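Local coordinates for hypothetical protein ydiI from Escherichia coli, a protein that hydrolyses 1,4-dihydroxy-2-naphthoyl-CoA to 1,4-dihydroxy-2-naphthoate in menaquinone biosynthesis and also acts on a wide range of other acyl-CoA thioesters, in two crystal structures: PDB 1VH5 (chain A, 1.34 Å), residues Met42-Arg47 and Arg93-Gly98; PDB 4K49 (chain B, 1.89 Å), residues Met40-Arg45 and Arg91-Gly96. One frame, after least-squares fit of the local backbone (RMSD 0.20 Å); residues are numbered along the deposited sequences.

Structure 1 (1VH5); sequences MPVDSR and RSAREG.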
loop_
_atom_site.group_PDB
_atom_site.type_symbol
_atom_site.label_atom_id
_atom_site.label_comp_id
_atom_site.label_asym_id
_atom_site.label_seq_id
_atom_site.Cartn_x
_atom_site.Cartn_y
_atom_site.Cartn_z
ATOM N N MET A 42 -4.444 -8.755 9.767
ATOM C CA MET A 42 -5.081 -7.444 9.610
ATOM C C MET A 42 -6.549 -7.655 9.310
ATOM O O MET A 42 -6.899 -8.527 8.520
ATOM C CB MET A 42 -4.429 -6.672 8.459
ATOM C CG MET A 42 -4.984 -5.263 8.150
ATOM S SD MET A 42 -4.170 -4.485 6.760
ATOM C CE MET A 42 -4.751 -5.482 5.516
ATOM N N PRO A 43 -7.425 -6.860 9.942
ATOM C CA PRO A 43 -8.854 -7.047 9.684
ATOM C C PRO A 43 -9.223 -6.489 8.317
ATOM O O PRO A 43 -8.559 -5.561 7.806
ATOM C CB PRO A 43 -9.515 -6.184 10.779
ATOM C CG PRO A 43 -8.542 -5.072 11.011
ATOM C CD PRO A 43 -7.182 -5.748 10.871
ATOM N N VAL A 44 -10.257 -7.081 7.737
ATOM C CA VAL A 44 -10.944 -6.548 6.566
ATOM C C VAL A 44 -12.132 -5.798 7.174
ATOM O O VAL A 44 -13.124 -6.394 7.575
ATOM C CB VAL A 44 -11.393 -7.650 5.568
ATOM C CG1 VAL A 44 -12.033 -7.018 4.335
ATOM C CG2 VAL A 44 -10.232 -8.575 5.170
ATOM N N ASP A 45 -11.974 -4.507 7.345
ATOM C CA ASP A 45 -12.992 -3.688 8.035
ATOM C C ASP A 45 -13.065 -2.285 7.419
ATOM O O ASP A 45 -12.437 -1.979 6.391
ATOM C CB ASP A 45 -12.740 -3.658 9.558
ATOM C CG ASP A 45 -11.544 -2.830 9.959
ATOM O OD1 ASP A 45 -11.285 -2.773 11.182
ATOM O OD2 ASP A 45 -10.825 -2.204 9.172
ATOM N N SER A 46 -13.798 -1.392 8.046
ATOM C CA SER A 46 -14.027 -0.099 7.460
ATOM C C SER A 46 -12.735 0.681 7.205
ATOM O O SER A 46 -12.725 1.563 6.333
ATOM C CB SER A 46 -15.041 0.705 8.293
ATOM O OG SER A 46 -14.508 1.031 9.546
ATOM N N ARG A 47 -11.662 0.386 7.947
ATOM C CA ARG A 47 -10.404 1.118 7.802
ATOM C C ARG A 47 -9.531 0.550 6.705
ATOM O O ARG A 47 -8.562 1.182 6.312
ATOM C CB ARG A 47 -9.614 1.166 9.115
ATOM C CG ARG A 47 -10.308 2.013 10.175
ATOM C CD ARG A 47 -9.577 2.032 11.513
ATOM N NE ARG A 47 -10.277 2.863 12.502
ATOM C CZ ARG A 47 -9.787 3.199 13.691
ATOM N NH1 ARG A 47 -10.524 3.962 14.504
ATOM N NH2 ARG A 47 -8.573 2.808 14.069
ATOM N N ARG A 93 -7.038 -12.401 -5.432
ATOM C CA ARG A 93 -8.375 -12.720 -4.955
ATOM C C ARG A 93 -8.810 -11.652 -3.966
ATOM O O ARG A 93 -8.003 -11.166 -3.163
ATOM C CB ARG A 93 -8.361 -14.096 -4.283
ATOM C CG ARG A 93 -9.707 -14.525 -3.624
ATOM C CD ARG A 93 -9.630 -15.854 -2.874
ATOM N NE ARG A 93 -9.504 -17.009 -3.760
ATOM C CZ ARG A 93 -10.537 -17.648 -4.310
ATOM N NH1 ARG A 93 -10.318 -18.688 -5.100
ATOM N NH2 ARG A 93 -11.777 -17.236 -4.085
ATOM N N SER A 94 -10.079 -11.272 -4.026
ATOM C CA SER A 94 -10.624 -10.306 -3.078
ATOM C C SER A 94 -10.893 -10.935 -1.733
ATOM O O SER A 94 -10.945 -12.165 -1.599
ATOM C CB SER A 94 -11.895 -9.692 -3.650
ATOM O OG SER A 94 -12.908 -10.685 -3.745
ATOM N N ALA A 95 -11.004 -10.095 -0.712
ATOM C CA ALA A 95 -11.411 -10.551 0.621
ATOM C C ALA A 95 -12.464 -9.563 1.132
ATOM O O ALA A 95 -12.439 -8.396 0.763
ATOM C CB ALA A 95 -10.230 -10.612 1.556
ATOM N N ARG A 96 -13.387 -10.021 1.973
ATOM C CA ARG A 96 -14.495 -9.161 2.355
ATOM C C ARG A 96 -14.803 -9.163 3.836
ATOM O O ARG A 96 -15.589 -8.343 4.292
ATOM C CB ARG A 96 -15.754 -9.527 1.562
ATOM C CG ARG A 96 -16.464 -10.814 2.049
ATOM C CD ARG A 96 -17.586 -10.517 3.035
ATOM N NE ARG A 96 -18.724 -11.436 2.986
ATOM C CZ ARG A 96 -19.749 -11.375 3.833
ATOM N NH1 ARG A 96 -20.750 -12.243 3.738
ATOM N NH2 ARG A 96 -19.774 -10.438 4.780
ATOM N N GLU A 97 -14.170 -10.077 4.575
ATOM C CA GLU A 97 -14.469 -10.211 6.005
ATOM C C GLU A 97 -13.371 -10.958 6.730
ATOM O O GLU A 97 -12.407 -11.438 6.115
ATOM C CB GLU A 97 -15.816 -10.885 6.210
ATOM C CG GLU A 97 -15.790 -12.344 5.817
ATOM C CD GLU A 97 -17.151 -12.932 5.508
ATOM O OE1 GLU A 97 -18.118 -12.664 6.262
ATOM O OE2 GLU A 97 -17.251 -13.679 4.512
ATOM N N GLY A 98 -13.490 -11.012 8.050
ATOM C CA GLY A 98 -12.489 -11.631 8.886
ATOM C C GLY A 98 -11.168 -10.898 8.875
ATOM O O GLY A 98 -11.130 -9.680 8.775
HETATM O O HOH W 1 -13.119 -7.968 10.131
#
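Val44 lays CG1 over a face of the flat peptide group joining Arg96 to Glu97, 3.5 Å from Arg96 C. The carboxylate of Asp45 is met by Arg47 N from above its plane, 3.0 Å from OD2, forming an Asx turn. Arg47 NH2 hydrogen-bonds the carbonyl oxygen of Phe25 of the same chain. CG1 of Val44 stands anti to the backbone N (chi1 -177°), leaving CG2 to face Ala95 CB at 4.1 Å. Val44 N donates to Gly98 O at 2.9 Å, and a water bridges Val44 O and Gly98 O. In this hotdog fold the contact prolongs the pairing of strands 38-43 and 99-106; the loop 93-98, which supplies the Gly98 carbonyl, also carries the substrate-binding Arg93 and Ser94 at its other end.

Structure 2 (4K49); sequences MPVDSR and RSAREG. With HFQ (2,4-dihydroxyphenacyl coenzyme A), chain C.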
loop_
_atom_site.group_PDB
_atom_site.type_symbol
_atom_site.label_atom_id
_atom_site.label_comp_id
_atom_site.label_asym_id
_atom_site.label_seq_id
_atom_site.Cartn_x
_atom_site.Cartn_y
_atom_site.Cartn_z
ATOM N N MET B 40 -4.257 -8.705 9.664
ATOM C CA MET B 40 -4.869 -7.387 9.503
ATOM C C MET B 40 -6.353 -7.625 9.229
ATOM O O MET B 40 -6.710 -8.552 8.488
ATOM C CB MET B 40 -4.211 -6.639 8.329
ATOM C CG MET B 40 -4.875 -5.303 7.968
ATOM S SD MET B 40 -4.126 -4.530 6.497
ATOM C CE MET B 40 -4.747 -5.600 5.216
ATOM N N PRO B 41 -7.235 -6.822 9.848
ATOM C CA PRO B 41 -8.657 -7.080 9.633
ATOM C C PRO B 41 -9.145 -6.530 8.302
ATOM O O PRO B 41 -8.532 -5.612 7.727
ATOM C CB PRO B 41 -9.326 -6.311 10.782
ATOM C CG PRO B 41 -8.376 -5.192 11.088
ATOM C CD PRO B 41 -7.007 -5.801 10.887
ATOM N N VAL B 42 -10.243 -7.100 7.816
ATOM C CA VAL B 42 -10.966 -6.543 6.675
ATOM C C VAL B 42 -12.210 -5.856 7.205
ATOM O O VAL B 42 -13.199 -6.521 7.549
ATOM C CB VAL B 42 -11.395 -7.646 5.680
ATOM C CG1 VAL B 42 -12.017 -7.029 4.436
ATOM C CG2 VAL B 42 -10.212 -8.495 5.286
ATOM N N ASP B 43 -12.167 -4.530 7.295
ATOM C CA ASP B 43 -13.298 -3.766 7.817
ATOM C C ASP B 43 -13.225 -2.335 7.322
ATOM O O ASP B 43 -12.470 -2.044 6.388
ATOM C CB ASP B 43 -13.369 -3.832 9.354
ATOM C CG ASP B 43 -12.148 -3.233 10.047
ATOM O OD1 ASP B 43 -11.618 -2.183 9.606
ATOM O OD2 ASP B 43 -11.724 -3.806 11.079
ATOM N N SER B 44 -13.983 -1.435 7.943
ATOM C CA SER B 44 -14.084 -0.071 7.416
ATOM C C SER B 44 -12.729 0.628 7.306
ATOM O O SER B 44 -12.543 1.510 6.468
ATOM C CB SER B 44 -15.045 0.774 8.255
ATOM O OG SER B 44 -14.589 0.870 9.592
ATOM N N ARG B 45 -11.780 0.241 8.149
ATOM C CA ARG B 45 -10.465 0.890 8.133
ATOM C C ARG B 45 -9.633 0.469 6.939
ATOM O O ARG B 45 -8.661 1.139 6.592
ATOM C CB ARG B 45 -9.720 0.573 9.432
ATOM C CG ARG B 45 -10.476 1.082 10.673
ATOM C CD ARG B 45 -9.853 0.537 11.942
ATOM N NE ARG B 45 -10.162 -0.876 12.111
ATOM C CZ ARG B 45 -9.801 -1.596 13.170
ATOM N NH1 ARG B 45 -10.132 -2.880 13.253
ATOM N NH2 ARG B 45 -9.107 -1.032 14.136
ATOM N N ARG B 91 -6.969 -12.560 -5.348
ATOM C CA ARG B 91 -8.306 -12.881 -4.851
ATOM C C ARG B 91 -8.763 -11.816 -3.875
ATOM O O ARG B 91 -7.975 -11.326 -3.061
ATOM C CB ARG B 91 -8.332 -14.257 -4.180
ATOM C CG ARG B 91 -9.673 -14.604 -3.521
ATOM C CD ARG B 91 -9.608 -15.934 -2.768
ATOM N NE ARG B 91 -9.393 -17.052 -3.684
ATOM C CZ ARG B 91 -10.369 -17.680 -4.335
ATOM N NH1 ARG B 91 -10.081 -18.680 -5.154
ATOM N NH2 ARG B 91 -11.633 -17.307 -4.171
ATOM N N SER B 92 -10.037 -11.450 -3.954
ATOM C CA SER B 92 -10.569 -10.413 -3.089
ATOM C C SER B 92 -10.907 -10.992 -1.716
ATOM O O SER B 92 -11.066 -12.209 -1.562
ATOM C CB SER B 92 -11.817 -9.789 -3.728
ATOM O OG SER B 92 -12.851 -10.752 -3.841
ATOM N N ALA B 93 -11.000 -10.125 -0.710
ATOM C CA ALA B 93 -11.488 -10.525 0.614
ATOM C C ALA B 93 -12.535 -9.512 1.058
ATOM O O ALA B 93 -12.488 -8.353 0.640
ATOM C CB ALA B 93 -10.337 -10.604 1.614
ATOM N N ARG B 94 -13.481 -9.937 1.893
ATOM C CA ARG B 94 -14.616 -9.088 2.256
ATOM C C ARG B 94 -14.828 -8.983 3.763
ATOM O O ARG B 94 -15.495 -8.060 4.234
ATOM C CB ARG B 94 -15.905 -9.616 1.617
ATOM C CG ARG B 94 -16.011 -9.473 0.096
ATOM C CD ARG B 94 -17.197 -10.292 -0.436
ATOM N NE ARG B 94 -17.530 -9.980 -1.827
ATOM C CZ ARG B 94 -16.894 -10.484 -2.881
ATOM N NH1 ARG B 94 -15.879 -11.323 -2.710
ATOM N NH2 ARG B 94 -17.265 -10.143 -4.107
ATOM N N GLU B 95 -14.271 -9.927 4.515
ATOM C CA GLU B 95 -14.487 -9.970 5.968
ATOM C C GLU B 95 -13.370 -10.724 6.672
ATOM O O GLU B 95 -12.511 -11.315 6.026
ATOM C CB GLU B 95 -15.818 -10.660 6.294
ATOM C CG GLU B 95 -15.870 -12.117 5.859
ATOM C CD GLU B 95 -17.162 -12.807 6.262
ATOM O OE1 GLU B 95 -17.687 -12.507 7.357
ATOM O OE2 GLU B 95 -17.649 -13.656 5.484
ATOM N N GLY B 96 -13.396 -10.726 8.000
ATOM C CA GLY B 96 -12.431 -11.499 8.766
ATOM C C GLY B 96 -11.077 -10.824 8.829
ATOM O O GLY B 96 -10.980 -9.591 8.856
HETATM C CB HFQ C . -8.978 -2.047 -6.000
HETATM N N1A HFQ C . -18.685 -9.084 -11.163
HETATM O O1A HFQ C . -12.400 -16.230 -12.983
HETATM P P1A HFQ C . -11.773 -15.088 -12.134
HETATM C C1B HFQ C . -9.188 -1.031 -4.835
HETATM O O1B HFQ C . -8.598 -1.222 -3.723
HETATM C C1D HFQ C . -15.502 -12.561 -9.573
HETATM S S1P HFQ C . -10.018 -3.506 -5.924
HETATM C C2A HFQ C . -18.210 -9.301 -9.926
HETATM O O2A HFQ C . -10.511 -15.591 -11.416
HETATM P P2A HFQ C . -9.993 -13.631 -13.586
HETATM C C2B HFQ C . -10.075 0.149 -4.952
HETATM O O2B HFQ C . -12.429 3.579 -5.095
HETATM C C2D HFQ C . -15.813 -13.917 -9.756
HETATM O O2D HFQ C . -17.082 -14.268 -9.201
HETATM C C2P HFQ C . -9.415 -4.559 -4.626
HETATM N N3A HFQ C . -17.347 -10.304 -9.683
HETATM O O3A HFQ C . -11.457 -13.881 -13.039
HETATM C C3B HFQ C . -9.794 1.231 -4.120
HETATM O O3B HFQ C . -11.444 -0.838 -6.683
HETATM C C3D HFQ C . -14.748 -14.684 -9.182
HETATM O O3D HFQ C . -15.150 -15.285 -7.929
HETATM P P3D HFQ C . -14.926 -16.898 -7.690
HETATM C C3P HFQ C . -8.127 -5.261 -4.902
HETATM C C4A HFQ C . -16.940 -11.111 -10.690
HETATM O O4A HFQ C . -9.568 -14.805 -14.349
HETATM C C4B HFQ C . -10.573 2.353 -4.165
HETATM C C4D HFQ C . -13.641 -13.787 -8.996
HETATM O O4D HFQ C . -14.083 -12.499 -9.512
HETATM N N4P HFQ C . -8.190 -6.106 -5.984
HETATM C C5A HFQ C . -17.409 -10.919 -11.987
HETATM O O5A HFQ C . -10.063 -12.383 -14.495
HETATM C C5B HFQ C . -11.653 2.425 -5.056
HETATM C C5D HFQ C . -12.512 -14.272 -9.802
HETATM O O5D HFQ C . -12.844 -14.599 -11.095
HETATM C C5P HFQ C . -8.936 -7.308 -5.883
HETATM O O5P HFQ C . -9.524 -7.627 -4.787
HETATM C C6A HFQ C . -18.318 -9.856 -12.210
HETATM N N6A HFQ C . -18.847 -9.596 -13.526
HETATM O O6A HFQ C . -9.025 -13.311 -12.399
HETATM C C6B HFQ C . -11.939 1.342 -5.896
HETATM C C6P HFQ C . -9.021 -8.257 -7.053
HETATM N N7A HFQ C . -16.822 -11.883 -12.774
HETATM O O7A HFQ C . -15.115 -17.685 -9.091
HETATM C C7B HFQ C . -11.159 0.212 -5.839
HETATM C C7P HFQ C . -8.777 -9.727 -6.671
HETATM C C8A HFQ C . -16.024 -12.649 -12.004
HETATM O O8A HFQ C . -13.590 -17.127 -7.164
HETATM N N8P HFQ C . -8.378 -10.572 -7.796
HETATM N N9A HFQ C . -16.089 -12.177 -10.740
HETATM O O9A HFQ C . -15.956 -17.408 -6.674
HETATM C C9P HFQ C . -9.431 -11.155 -8.649
HETATM O O9P HFQ C . -10.564 -10.944 -8.391
HETATM C CAP HFQ C . -8.996 -12.001 -9.838
HETATM O OAP HFQ C . -7.658 -12.349 -9.668
HETATM C CBP HFQ C . -9.083 -11.204 -11.156
HETATM C CCP HFQ C . -8.527 -12.019 -12.257
HETATM C CDP HFQ C . -10.533 -10.799 -11.473
HETATM C CEP HFQ C . -8.291 -9.969 -11.004
#
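Val42 lays CG1 over a face of the flat peptide group joining Arg94 to Glu95, 3.5 Å from Arg94 C. The carboxylate of Asp43 receives Arg45 N at OD1, 2.8 Å away, forming an Asx turn. The guanidinium of Arg45 grips it side-on: NE reaches OD1, and NH1 meets the syn lone pair of OD2 at 2.8 Å. CG1 of Val42 stands anti to the backbone N (chi1 -174°), leaving CG2 to face Ala93 CB at 4.2 Å. Val42 N donates to Gly96 O at 2.8 Å. Substrate-binding Arg91 and Ser92 border 2,4-dihydroxyphenacyl coenzyme A: Ser92 CB lies 3.3 Å from HFQ O5P, and Arg91 NH2 lies 3.6 Å from phosphate oxygen O8A, obliquely to the guanidinium. The ligand is hydrogen-bonded to His89 O, Val90 O and Gly55 N.

What differs
The sharpest difference is the bound group: 2,4-dihydroxyphenacyl coenzyme A occupies the site of 4K49 alone, and no ligand or ion is modelled at that place in 1VH5. In 4K49 the pantetheine part of the ligand runs past the loop, with its carbonyl oxygen O5P 3.3 Å from Ser92(B) CB and its amide nitrogen N8P 3.5 Å from Arg91(B) N. Farther along, phosphate oxygen O8A comes to 3.6 Å from Arg91(B) NH2, a distance at which the opposite charges probably still attract. The two residues answer by staying where they are: the side chains of Arg93(A) and Ser94(A) coincide with those of Arg91(B) and Ser92(B) within the error. This is consistent with a loop that can hold the ligand without rearranging these two side chains. Across the contact, Val44(A) and Val42(B) also keep their place, and the hydrogen bond from Val44(A) N to Gly98(A) O has its counterpart from Val42(B) N to Gly96(B) O.

On the other segment the Asx turn is common to both, but the side chains of Asp45(A) and Arg47(A) lie differently from their counterparts. Arg47(A) NE and Asp45(A) OD1 are 5.9 Å apart, too far to bond. In 4K49 the charges pair within the turn: Arg45(B) NE donates to Asp43(B) OD1 at 3.2 Å, and Arg45(B) NH1 makes a salt bridge with Asp43(B) OD2 at 2.8 Å.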